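Sorbitol-6-phosphate dehydrogenase (Erwinia amylovora CFBP1430, PDB 5O3Z) catalyses the NAD-dependent interconversion of sorbitol 6-phosphate and fructose 6-phosphate, as a member of the short-chain dehydrogenase/reductase family. Local coordinates at residues Ser171-Leu176 with Tyr248-Ser253; Leu18-Cys23 with Asn44-Thr49; Ser147-Ser152 with Ser185-Asn190; Ala70-Leu75 with Tyr120-Arg125; Lys129-Asp134 with Tyr179-His184. One frame throughout, in Å; residues are numbered along the deposited sequence.

Contact 1 of 5, residues Ser171-Leu176 with Tyr248-Ser253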
# COMPACT_ATOMS: atom_id res chain seq x y z
N SER A 171 -0.84 13.68 -7.65
CA SER A 171 -0.64 14.42 -8.87
C SER A 171 -0.29 15.90 -8.54
O SER A 171 0.61 16.46 -9.17
CB SER A 171 -1.89 14.43 -9.76
OG SER A 171 -1.99 13.22 -10.48
N LEU A 172 -1.08 16.52 -7.66
CA LEU A 172 -0.75 17.91 -7.20
C LEU A 172 0.70 18.05 -6.72
O LEU A 172 1.43 18.99 -7.10
CB LEU A 172 -1.63 18.34 -6.03
CG LEU A 172 -3.12 18.58 -6.38
CD1 LEU A 172 -4.01 18.93 -5.24
CD2 LEU A 172 -3.22 19.64 -7.45
N ALA A 173 1.11 17.11 -5.89
CA ALA A 173 2.45 17.09 -5.33
C ALA A 173 3.45 17.04 -6.41
O ALA A 173 4.46 17.73 -6.33
CB ALA A 173 2.62 15.89 -4.36
N LEU A 174 3.21 16.24 -7.45
CA LEU A 174 4.19 16.11 -8.50
C LEU A 174 4.19 17.38 -9.40
O LEU A 174 5.24 17.81 -9.93
CB LEU A 174 3.99 14.85 -9.35
CG LEU A 174 4.14 13.47 -8.65
CD1 LEU A 174 3.85 12.41 -9.70
CD2 LEU A 174 5.51 13.33 -8.10
N ASP A 175 3.00 17.93 -9.62
CA ASP A 175 2.90 19.16 -10.44
C ASP A 175 3.52 20.34 -9.73
O ASP A 175 4.02 21.26 -10.40
CB ASP A 175 1.45 19.52 -10.76
CG ASP A 175 0.85 18.67 -11.84
OD1 ASP A 175 1.41 17.59 -12.22
OD2 ASP A 175 -0.22 19.04 -12.35
N LEU A 176 3.52 20.33 -8.40
CA LEU A 176 3.90 21.53 -7.66
C LEU A 176 5.25 21.45 -6.98
O LEU A 176 5.77 22.50 -6.53
CB LEU A 176 2.79 21.95 -6.71
CG LEU A 176 1.43 22.19 -7.36
CD1 LEU A 176 0.36 22.46 -6.32
CD2 LEU A 176 1.47 23.41 -8.30
N TYR A 248 10.69 18.24 3.18
CA TYR A 248 11.13 17.15 2.33
C TYR A 248 10.08 16.01 2.27
O TYR A 248 10.37 14.92 1.76
CB TYR A 248 12.50 16.65 2.82
CG TYR A 248 13.19 15.80 1.85
CD1 TYR A 248 13.69 16.33 0.65
CD2 TYR A 248 13.47 14.45 2.16
CE1 TYR A 248 14.34 15.55 -0.25
CE2 TYR A 248 14.15 13.65 1.26
CZ TYR A 248 14.58 14.18 0.09
OH TYR A 248 15.25 13.38 -0.80
N CYS A 249 8.89 16.28 2.79
CA CYS A 249 7.79 15.36 2.70
C CYS A 249 6.76 15.90 1.74
O CYS A 249 6.23 17.05 1.92
CB CYS A 249 7.14 15.11 4.09
SG CYS A 249 8.30 14.25 5.26
N THR A 250 6.40 15.12 0.73
CA THR A 250 5.22 15.57 -0.08
C THR A 250 4.48 14.42 -0.75
O THR A 250 5.03 13.33 -0.97
CB THR A 250 5.63 16.61 -1.16
OG1 THR A 250 4.45 17.20 -1.76
CG2 THR A 250 6.34 15.95 -2.22
N GLY A 251 3.20 14.66 -1.02
CA GLY A 251 2.33 13.68 -1.61
C GLY A 251 1.77 12.60 -0.71
O GLY A 251 1.30 11.59 -1.19
N GLN A 252 1.87 12.77 0.56
CA GLN A 252 1.55 11.74 1.52
C GLN A 252 0.07 11.57 1.98
O GLN A 252 -0.73 12.51 2.00
CB GLN A 252 2.49 11.86 2.74
CG GLN A 252 3.97 11.87 2.46
CD GLN A 252 4.47 10.66 1.72
OE1 GLN A 252 4.25 9.51 2.14
NE2 GLN A 252 5.13 10.89 0.61
N SER A 253 -0.30 10.33 2.25
CA SER A 253 -1.53 10.02 2.97
C SER A 253 -1.10 9.74 4.35
O SER A 253 -0.49 8.70 4.60
CB SER A 253 -2.22 8.81 2.34
OG SER A 253 -2.49 9.00 0.96
O HOH W 1 5.17 18.85 -3.74
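A173 presents its methyl group to the hydroxyl oxygen of T250 and the alpha carbon of G251, and this one small side chain carries all the direct contact between the two segments. A173 CB lies 3.5 Å from G251 CA and 3.4 Å from T250 OG1. G251 has no side chain to stand between its backbone and the closely packed methyl, so the two backbones can approach to 5.0 Å between A173 CA and G251 CA.

The polar part of the contact is bridged by one bound water. It donates to the carbonyl oxygen A173 O over 2.9 Å and accepts from T250 OG1, 2.7 Å away. T250 holds its hydroxyl anti to the backbone N (chi1 -170°), which swings OG1 to the helix side, where it also accepts a hydrogen bond from V183 N. Two bonds thus grip this buried oxygen, one to the water and one to the neighbouring strand.

Within the loop, Q252 folds back on itself and its NE2 donates to T250 O at 2.9 Å. The bond is fairly straight at the hydrogen, although the donor stands above the carbonyl plane; the same NE2 also bonds V261 O of the second subunit. M262 of that subunit packs on A173, while S171 and D175 bond to the third subunit.

The arrangement belongs to the Rossmann fold of short-chain dehydrogenases: helix 156-176, which is followed in the chain by strand 182-188, is met near its C-terminal end by the loop that leads into the last strand of this chain's sheet, 253-256.

Contact 2 of 5, residues Leu18-Cys23 with Asn44-Thr49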
# COMPACT_ATOMS: atom_id res chain seq x y z
N LEU A 18 -15.00 20.87 12.90
CA LEU A 18 -13.56 20.69 12.75
C LEU A 18 -12.85 21.83 12.06
O LEU A 18 -11.78 22.26 12.51
CB LEU A 18 -13.23 19.36 12.00
CG LEU A 18 -11.75 19.19 11.62
CD1 LEU A 18 -10.81 19.07 12.84
CD2 LEU A 18 -11.49 18.00 10.67
N GLY A 19 -13.41 22.29 10.94
CA GLY A 19 -12.91 23.46 10.28
C GLY A 19 -12.74 24.66 11.21
O GLY A 19 -11.71 25.37 11.13
N ALA A 20 -13.72 24.85 12.09
CA ALA A 20 -13.68 26.00 13.01
C ALA A 20 -12.54 25.83 14.04
O ALA A 20 -11.81 26.75 14.33
CB ALA A 20 -15.03 26.16 13.71
N PHE A 21 -12.38 24.60 14.53
CA PHE A 21 -11.30 24.26 15.43
C PHE A 21 -9.96 24.47 14.78
O PHE A 21 -9.07 24.96 15.45
CB PHE A 21 -11.44 22.82 15.91
CG PHE A 21 -10.48 22.44 17.01
CD1 PHE A 21 -9.15 22.10 16.72
CD2 PHE A 21 -10.91 22.35 18.34
CE1 PHE A 21 -8.26 21.74 17.75
CE2 PHE A 21 -10.05 21.96 19.37
CZ PHE A 21 -8.73 21.64 19.07
N LEU A 22 -9.77 24.09 13.50
CA LEU A 22 -8.47 24.30 12.86
C LEU A 22 -8.16 25.77 12.67
O LEU A 22 -7.01 26.17 12.77
CB LEU A 22 -8.38 23.57 11.53
CG LEU A 22 -8.47 22.06 11.56
CD1 LEU A 22 -8.60 21.54 10.12
CD2 LEU A 22 -7.20 21.48 12.21
N CYS A 23 -9.20 26.58 12.34
CA CYS A 23 -9.01 28.06 12.21
C CYS A 23 -8.48 28.66 13.52
O CYS A 23 -7.54 29.44 13.52
CB CYS A 23 -10.34 28.73 11.82
SG CYS A 23 -10.83 28.43 10.11
N ASN A 44 -17.83 34.81 9.22
CA ASN A 44 -17.58 36.16 9.81
C ASN A 44 -17.50 36.22 11.31
O ASN A 44 -16.63 36.93 11.84
CB ASN A 44 -18.62 37.15 9.33
CG ASN A 44 -18.43 37.50 7.87
OD1 ASN A 44 -17.35 37.89 7.44
ND2 ASN A 44 -19.47 37.35 7.09
N ARG A 45 -18.41 35.53 12.00
CA ARG A 45 -18.43 35.48 13.46
C ARG A 45 -17.25 34.74 14.12
O ARG A 45 -16.78 35.10 15.22
CB ARG A 45 -19.70 34.77 13.89
CG ARG A 45 -19.95 34.74 15.38
CD ARG A 45 -20.86 33.58 15.74
NE ARG A 45 -21.61 33.18 14.55
CZ ARG A 45 -22.82 33.60 14.20
NH1 ARG A 45 -23.49 34.44 14.98
NH2 ARG A 45 -23.37 33.19 13.06
N LEU A 46 -16.79 33.65 13.48
CA LEU A 46 -15.63 32.96 13.96
C LEU A 46 -14.46 33.87 13.76
O LEU A 46 -13.66 33.98 14.65
CB LEU A 46 -15.40 31.60 13.21
CG LEU A 46 -14.18 30.83 13.70
CD1 LEU A 46 -14.42 30.32 15.10
CD2 LEU A 46 -13.86 29.66 12.80
N ALA A 47 -14.33 34.56 12.62
CA ALA A 47 -13.25 35.49 12.44
C ALA A 47 -13.27 36.65 13.48
O ALA A 47 -12.23 37.19 13.83
CB ALA A 47 -13.28 36.08 11.04
N ASP A 48 -14.47 37.04 13.90
CA ASP A 48 -14.63 38.12 14.92
C ASP A 48 -14.10 37.57 16.26
O ASP A 48 -13.29 38.18 16.90
CB ASP A 48 -16.13 38.50 15.09
CG ASP A 48 -16.66 39.45 13.96
OD1 ASP A 48 -15.87 40.00 13.15
OD2 ASP A 48 -17.90 39.67 13.92
N THR A 49 -14.57 36.40 16.65
CA THR A 49 -13.98 35.68 17.81
C THR A 49 -12.44 35.64 17.78
O THR A 49 -11.76 35.99 18.74
CB THR A 49 -14.53 34.26 17.83
OG1 THR A 49 -15.95 34.33 17.99
CG2 THR A 49 -13.90 33.41 18.97
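The first two helices of the Rossmann fold, 17-28 of the first beta-alpha-beta unit and 40-54 after its second strand, meet where L46 reaches across to A20 and C23. Helix 17-28 follows the first strand, 8-12, and strand 32-37 then leads on to helix 40-54. In this family that region probably lies beside the dinucleotide cofactor.

The contact is apolar and slender, resting on a single branch of L46. Its CG stands anti to the backbone N (chi1 -180°), which carries the isobutyl group straight out from its own helix, and CD2 settles against the facing one. There L46 CD2 lies 3.7 Å from A20 CA. The A20 methyl flanks it too, with CB 3.8 Å from L46 CD2, and one turn further on C23 CB approaches the same methyl carbon at 3.8 Å. CD2 therefore nestles between A20 and C23, one turn apart, while the backbones stay separate, 7.3 Å between A20 CA and L46 CA.

Beneath the pair lies the sheet: V35 touches both L46 and C23, and V33 adds to the cover of C23. F21 and L22 turn instead to helix 231-242.

On helix 40-54, the residue before L46 offers its carbonyl oxygen, R45 O, to two bonds from T49: T49 OG1, at 3.0 Å, and T49 N approach R45 O from opposite faces of its carbonyl plane.

Contact 3 of 5, residues Ser147-Ser152 with Ser185-Asn190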
# COMPACT_ATOMS: atom_id res chain seq x y z
N SER A 147 -11.58 6.04 5.20
CA SER A 147 -12.34 5.62 4.07
C SER A 147 -11.68 5.97 2.74
O SER A 147 -12.14 5.45 1.75
CB SER A 147 -13.79 6.14 4.15
OG SER A 147 -14.43 5.67 5.31
N GLY A 148 -10.64 6.78 2.72
CA GLY A 148 -9.76 6.95 1.57
C GLY A 148 -8.58 6.00 1.50
O GLY A 148 -7.76 6.10 0.61
N LYS A 149 -8.44 5.14 2.49
CA LYS A 149 -7.42 4.07 2.53
C LYS A 149 -7.98 2.68 2.31
O LYS A 149 -7.35 1.86 1.68
CB LYS A 149 -6.73 4.07 3.93
CG LYS A 149 -5.94 5.32 4.22
CD LYS A 149 -4.72 5.50 3.34
CE LYS A 149 -3.72 4.38 3.48
NZ LYS A 149 -2.48 4.84 2.81
N VAL A 150 -9.12 2.43 2.93
CA VAL A 150 -9.93 1.22 2.85
C VAL A 150 -11.38 1.57 2.50
O VAL A 150 -12.03 2.41 3.13
CB VAL A 150 -9.90 0.43 4.17
CG1 VAL A 150 -8.51 0.11 4.48
CG2 VAL A 150 -10.37 1.19 5.35
N GLY A 151 -11.90 0.87 1.49
CA GLY A 151 -13.23 1.07 1.00
C GLY A 151 -14.23 0.75 2.11
O GLY A 151 -13.91 0.03 3.04
N SER A 152 -15.38 1.40 2.06
CA SER A 152 -16.37 1.37 3.15
C SER A 152 -17.62 0.73 2.63
O SER A 152 -18.08 1.04 1.53
CB SER A 152 -16.63 2.79 3.68
OG SER A 152 -17.63 2.74 4.70
N SER A 185 -2.67 14.51 2.26
CA SER A 185 -4.00 14.19 2.67
C SER A 185 -3.89 13.56 4.05
O SER A 185 -3.02 12.67 4.30
CB SER A 185 -4.65 13.24 1.64
OG SER A 185 -5.08 13.94 0.47
N LEU A 186 -4.76 13.99 4.95
CA LEU A 186 -4.76 13.47 6.31
C LEU A 186 -5.85 12.49 6.47
O LEU A 186 -7.01 12.84 6.31
CB LEU A 186 -4.96 14.60 7.36
CG LEU A 186 -3.97 15.74 7.44
CD1 LEU A 186 -4.14 16.54 8.75
CD2 LEU A 186 -2.52 15.22 7.27
N MET A 187 -5.51 11.23 6.76
CA MET A 187 -6.49 10.21 6.78
C MET A 187 -7.02 10.03 8.17
O MET A 187 -6.53 9.24 8.97
CB MET A 187 -5.93 8.91 6.12
CG MET A 187 -4.92 9.17 5.00
SD MET A 187 -5.61 10.07 3.58
CE MET A 187 -6.73 8.83 2.87
N LEU A 188 -8.09 10.72 8.51
CA LEU A 188 -8.60 10.68 9.88
C LEU A 188 -9.33 9.45 10.23
O LEU A 188 -10.06 8.89 9.40
CB LEU A 188 -9.54 11.86 10.14
CG LEU A 188 -8.92 13.23 9.81
CD1 LEU A 188 -9.87 14.31 10.25
CD2 LEU A 188 -7.52 13.50 10.31
N GLY A 189 -9.22 9.00 11.49
CA GLY A 189 -10.13 8.01 12.01
C GLY A 189 -11.44 8.72 12.36
O GLY A 189 -11.68 9.84 11.91
N ASN A 190 -12.24 8.09 13.19
CA ASN A 190 -13.58 8.53 13.50
C ASN A 190 -13.55 9.59 14.60
O ASN A 190 -12.90 9.39 15.64
CB ASN A 190 -14.43 7.36 14.01
CG ASN A 190 -14.64 6.26 12.96
OD1 ASN A 190 -15.16 6.53 11.87
ND2 ASN A 190 -14.37 5.01 13.35
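M187 lays its terminal methyl against the peptide of G148 and crosses the aliphatic part of K149 at about a right angle. M187 CE is the atom that reaches furthest, 3.6 Å from G148 C and 3.7 Å from G148 O. The same methyl meets K149 CG at 3.8 Å, while M187 CG lies 4.0 Å from K149 CD. Bends at chi2 and chi3 curl the thioether back toward the loop, and chi1, at -31°, departs from a staggered position.

K149 is bent at the same two torsions, and its methylenes drape over the methionine before the ammonium group turns away. NZ finds its partner outside the two segments, in a salt bridge to the C-terminal carboxylate at F263 OXT. The lysine thus links the M187 cluster to the end of the chain.

The contact lies at the C-terminal ends of the strands of the Rossmann sheet, where the loop running from strand 139-145 toward helix 156-176 packs on the end of strand 182-188. In the sheet M187 stands between N144 of strand 139-145 and S253 and N255 of strand 253-256, and helix 231-242 backs its neighbours L186 and L188.

Contact 4 of 5, residues Ala70-Leu75 with Tyr120-Arg125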
# COMPACT_ATOMS: atom_id res chain seq x y z
N ALA A 70 -16.83 29.86 -10.19
CA ALA A 70 -16.86 31.33 -10.08
C ALA A 70 -16.74 31.78 -8.60
O ALA A 70 -16.10 32.74 -8.29
CB ALA A 70 -18.18 31.84 -10.65
N SER A 71 -17.41 31.07 -7.71
CA SER A 71 -17.31 31.32 -6.30
C SER A 71 -15.89 31.05 -5.74
O SER A 71 -15.33 31.85 -4.96
CB SER A 71 -18.41 30.52 -5.60
OG SER A 71 -18.26 30.56 -4.20
N VAL A 72 -15.23 29.97 -6.18
CA VAL A 72 -13.81 29.75 -5.78
C VAL A 72 -12.87 30.79 -6.35
O VAL A 72 -11.98 31.28 -5.65
CB VAL A 72 -13.32 28.28 -6.16
CG1 VAL A 72 -11.89 28.04 -5.66
CG2 VAL A 72 -14.29 27.25 -5.58
N GLU A 73 -13.02 31.13 -7.62
CA GLU A 73 -12.10 32.07 -8.20
C GLU A 73 -12.26 33.43 -7.53
O GLU A 73 -11.28 34.11 -7.33
CB GLU A 73 -12.31 32.19 -9.70
CG GLU A 73 -11.82 30.98 -10.47
CD GLU A 73 -12.42 30.93 -11.86
OE1 GLU A 73 -13.39 31.71 -12.12
OE2 GLU A 73 -11.91 30.15 -12.67
N ALA A 74 -13.47 33.77 -7.08
CA ALA A 74 -13.67 35.06 -6.40
C ALA A 74 -13.08 35.03 -4.99
O ALA A 74 -12.55 36.05 -4.50
CB ALA A 74 -15.15 35.47 -6.36
N LEU A 75 -13.18 33.87 -4.33
CA LEU A 75 -12.60 33.71 -2.99
C LEU A 75 -11.14 33.96 -3.03
O LEU A 75 -10.61 34.71 -2.20
CB LEU A 75 -12.89 32.32 -2.41
CG LEU A 75 -12.27 31.96 -1.04
CD1 LEU A 75 -13.04 32.62 0.07
CD2 LEU A 75 -12.18 30.46 -0.88
N TYR A 120 -11.91 20.24 -4.03
CA TYR A 120 -10.52 20.16 -3.66
C TYR A 120 -9.66 20.54 -4.82
O TYR A 120 -8.68 21.25 -4.65
CB TYR A 120 -10.19 18.79 -3.03
CG TYR A 120 -8.70 18.51 -2.72
CD1 TYR A 120 -7.85 19.51 -2.26
CD2 TYR A 120 -8.20 17.22 -2.75
CE1 TYR A 120 -6.51 19.24 -1.96
CE2 TYR A 120 -6.86 16.93 -2.46
CZ TYR A 120 -6.03 17.94 -2.03
OH TYR A 120 -4.74 17.70 -1.72
N PHE A 121 -10.04 20.11 -6.03
CA PHE A 121 -9.34 20.46 -7.26
C PHE A 121 -9.48 22.01 -7.47
O PHE A 121 -8.50 22.69 -7.66
CB PHE A 121 -9.95 19.62 -8.42
CG PHE A 121 -9.72 20.16 -9.77
CD1 PHE A 121 -8.56 19.94 -10.43
CD2 PHE A 121 -10.69 20.97 -10.37
CE1 PHE A 121 -8.35 20.47 -11.69
CE2 PHE A 121 -10.51 21.49 -11.61
CZ PHE A 121 -9.34 21.24 -12.30
N LEU A 122 -10.69 22.56 -7.37
CA LEU A 122 -10.78 24.01 -7.62
C LEU A 122 -9.93 24.88 -6.69
O LEU A 122 -9.13 25.73 -7.16
CB LEU A 122 -12.18 24.46 -7.66
CG LEU A 122 -12.89 23.90 -8.88
CD1 LEU A 122 -14.36 24.01 -8.58
CD2 LEU A 122 -12.40 24.65 -10.11
N CYS A 123 -10.08 24.63 -5.40
CA CYS A 123 -9.27 25.28 -4.36
C CYS A 123 -7.80 25.11 -4.50
O CYS A 123 -7.06 26.08 -4.37
CB CYS A 123 -9.78 24.93 -2.95
SG CYS A 123 -11.49 25.56 -2.78
N SER A 124 -7.32 23.91 -4.83
CA SER A 124 -5.89 23.72 -5.05
C SER A 124 -5.34 24.50 -6.27
O SER A 124 -4.20 25.10 -6.26
CB SER A 124 -5.65 22.20 -5.25
OG SER A 124 -5.99 21.56 -4.03
N ARG A 125 -6.13 24.45 -7.33
CA ARG A 125 -5.81 25.18 -8.55
C ARG A 125 -5.59 26.66 -8.29
O ARG A 125 -4.57 27.21 -8.69
CB ARG A 125 -6.91 25.05 -9.64
CG ARG A 125 -6.41 25.58 -11.00
CD ARG A 125 -7.38 25.31 -12.12
NE ARG A 125 -8.59 26.12 -11.98
CZ ARG A 125 -9.71 25.92 -12.67
NH1 ARG A 125 -9.82 24.90 -13.54
NH2 ARG A 125 -10.74 26.73 -12.47
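V72 and C123 mark the nearest backbone approach, 6.5 Å between V72 CA and C123 CA, of two helices that run in the same general direction. The axes of the segments come within 9.6 Å at a signed crossing angle of -29°. Such side-by-side packing of helices over a parallel sheet belongs to the Rossmann fold, here between helix 69-83 and helix 106-133.

V72 supplies the apolar centre. Its CG1, placed anti to the backbone N (chi1 -177°), touches C123 SG at 3.8 Å, and V72 CG2 lies 4.1 Å from L122 CB. L89 and Y91 of strand 88-91 back C123 from the sheet side.

Beside this apolar centre lies a charged pair. The stronger partner of R125 NH2 is E69, in a salt bridge from outside the two segments; E73 adds a long one, 3.6 Å from E73 OE2 to R125 NH2, with carboxylate and guanidinium planes 32° apart. The carboxylates of E69 and E73 come close, and the shared arginine would be expected to ease their approach. On another side R125 NH1 donates to F104 O of the third subunit. L122 CD2 lies against one face of the R125 guanidinium, 3.5 Å above the plane and offset toward the rim.

Contact 5 of 5, residues Lys129-Asp134 with Tyr179-His184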
# COMPACT_ATOMS: atom_id res chain seq x y z
N LYS A 129 -1.87 28.92 -7.77
CA LYS A 129 -1.46 30.02 -8.65
C LYS A 129 -0.94 31.21 -7.83
O LYS A 129 0.07 31.82 -8.19
CB LYS A 129 -2.64 30.54 -9.48
CG LYS A 129 -3.12 29.62 -10.58
CD LYS A 129 -4.60 29.91 -10.86
CE LYS A 129 -4.99 29.76 -12.30
NZ LYS A 129 -4.60 30.98 -13.04
N LEU A 130 -1.62 31.53 -6.76
CA LEU A 130 -1.19 32.63 -5.86
C LEU A 130 0.17 32.32 -5.24
O LEU A 130 1.01 33.23 -5.03
CB LEU A 130 -2.22 32.94 -4.75
CG LEU A 130 -3.56 33.59 -5.19
CD1 LEU A 130 -4.50 33.81 -3.98
CD2 LEU A 130 -3.36 34.91 -5.91
N MET A 131 0.40 31.03 -4.95
CA MET A 131 1.61 30.63 -4.24
C MET A 131 2.76 30.72 -5.21
O MET A 131 3.86 31.16 -4.84
CB MET A 131 1.47 29.18 -3.71
CG MET A 131 0.74 29.09 -2.44
SD MET A 131 0.37 27.34 -2.10
CE MET A 131 -0.87 27.47 -0.84
N ILE A 132 2.51 30.29 -6.43
CA ILE A 132 3.45 30.37 -7.52
C ILE A 132 3.82 31.80 -7.89
O ILE A 132 5.02 32.11 -8.05
CB ILE A 132 2.91 29.64 -8.76
CG1 ILE A 132 2.95 28.13 -8.47
CG2 ILE A 132 3.72 29.91 -10.03
CD1 ILE A 132 2.08 27.32 -9.40
N ARG A 133 2.81 32.64 -8.01
CA ARG A 133 3.00 34.05 -8.40
C ARG A 133 3.95 34.74 -7.46
O ARG A 133 4.87 35.36 -7.91
CB ARG A 133 1.67 34.81 -8.35
CG ARG A 133 1.75 36.23 -8.92
CD ARG A 133 0.54 37.05 -8.48
NE ARG A 133 0.52 37.28 -7.04
CZ ARG A 133 -0.54 37.65 -6.31
NH1 ARG A 133 -1.72 37.86 -6.89
NH2 ARG A 133 -0.45 37.82 -4.99
N ASP A 134 3.70 34.60 -6.16
CA ASP A 134 4.50 35.25 -5.11
C ASP A 134 5.70 34.49 -4.64
O ASP A 134 6.26 34.84 -3.62
CB ASP A 134 3.62 35.48 -3.87
CG ASP A 134 2.60 36.59 -4.07
OD1 ASP A 134 2.74 37.26 -5.12
OD2 ASP A 134 1.69 36.77 -3.20
N TYR A 179 7.90 24.03 -7.55
CA TYR A 179 7.68 25.32 -6.87
C TYR A 179 7.84 25.26 -5.36
O TYR A 179 7.54 26.23 -4.69
CB TYR A 179 6.26 25.81 -7.18
CG TYR A 179 5.96 25.91 -8.62
CD1 TYR A 179 6.58 26.90 -9.43
CD2 TYR A 179 5.04 25.07 -9.21
CE1 TYR A 179 6.29 27.02 -10.76
CE2 TYR A 179 4.73 25.20 -10.55
CZ TYR A 179 5.37 26.18 -11.31
OH TYR A 179 5.06 26.23 -12.63
N GLY A 180 8.30 24.14 -4.80
CA GLY A 180 8.47 24.03 -3.36
C GLY A 180 7.18 24.03 -2.61
O GLY A 180 7.13 24.40 -1.44
N ILE A 181 6.10 23.67 -3.26
CA ILE A 181 4.85 23.50 -2.55
C ILE A 181 4.64 22.00 -2.31
O ILE A 181 4.68 21.26 -3.24
CB ILE A 181 3.63 24.04 -3.34
CG1 ILE A 181 3.80 25.54 -3.68
CG2 ILE A 181 2.40 23.92 -2.44
CD1 ILE A 181 2.82 26.04 -4.69
N THR A 182 4.37 21.62 -1.07
CA THR A 182 3.99 20.28 -0.71
C THR A 182 2.46 20.12 -0.47
O THR A 182 1.77 21.05 -0.11
CB THR A 182 4.72 19.81 0.56
OG1 THR A 182 4.20 20.46 1.70
CG2 THR A 182 6.17 20.01 0.47
N VAL A 183 1.97 18.88 -0.62
CA VAL A 183 0.55 18.53 -0.64
C VAL A 183 0.41 17.19 0.06
O VAL A 183 1.13 16.23 -0.31
CB VAL A 183 0.09 18.35 -2.09
CG1 VAL A 183 -1.48 18.23 -2.17
CG2 VAL A 183 0.62 19.46 -2.99
N HIS A 184 -0.48 17.12 1.03
CA HIS A 184 -0.82 15.94 1.83
C HIS A 184 -2.26 15.77 2.04
O HIS A 184 -3.02 16.75 2.04
CB HIS A 184 -0.19 16.03 3.21
CG HIS A 184 1.29 16.17 3.19
ND1 HIS A 184 2.12 15.13 2.80
CD2 HIS A 184 2.09 17.24 3.45
CE1 HIS A 184 3.37 15.57 2.78
NE2 HIS A 184 3.39 16.85 3.19
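I132 lies flat over one face of the Y179 ring in a CH-pi contact. Its CG1 sits 3.7 Å from the ring centroid, only 11° off the normal, so the methylene is almost exactly above the centre. The rest of the side chain spreads along the same face: I132 CD1 comes within 3.6 Å of Y179 CE2, and the branch methyl I132 CG2 within 3.9 Å of Y179 CE1.

One residue earlier, M131 meets I181. The contact is made by the end of the isoleucine, whose CD1 lies 3.6 Å from M131 CB and 3.8 Å from M131 SD; the M131 chain runs extended beyond CG and crosses I181 obliquely. I181 CD1 also faces I132 CG1, at 4.3 Å, which makes the two pairs one continuous apolar patch.

The patch closes the C-terminal end of helix 106-133 against the turn that leads into strand 182-188, in the Rossmann fold, where a helix flanks the sheet. Between Y179 and I181 the chain turns at G180, where phi is positive. L176, at the end of helix 156-176, packs on both I132 and I181. T102 of the third subunit packs on I132.

Farther out, the helix end is tied by charge. R133 grips D134 side-on, with R133 NE 2.9 Å from D134 OD1 and R133 NH2 3.0 Å from D134 OD2. The remaining terminal nitrogen, R133 NH1, forms a salt bridge with D80 of helix 69-83.

Along the chain contact 2 comes first and contact 4 closes before contact 5 opens; contacts 1, 3 and 5 then interleave. Strand 182-188 serves contacts 3 and 5, and loop 248-253 of contact 1 bonds to it. The centres of contacts 3 and 5 are about 25 Å apart. Contacts 4 and 5 share one long helix, their centres about 15 Å apart. The centre of contact 2 is about 28 Å from that of contact 1, though L18 touches L188 of contact 3. The contacts join helices to one another (2, 4) and helices or loops to the strands and loops of one parallel sheet. Contacts 1, 3, 4 and 5 meet the third subunit, so these four lie at or near a subunit interface of the tetramer; contact 1 also meets the second subunit.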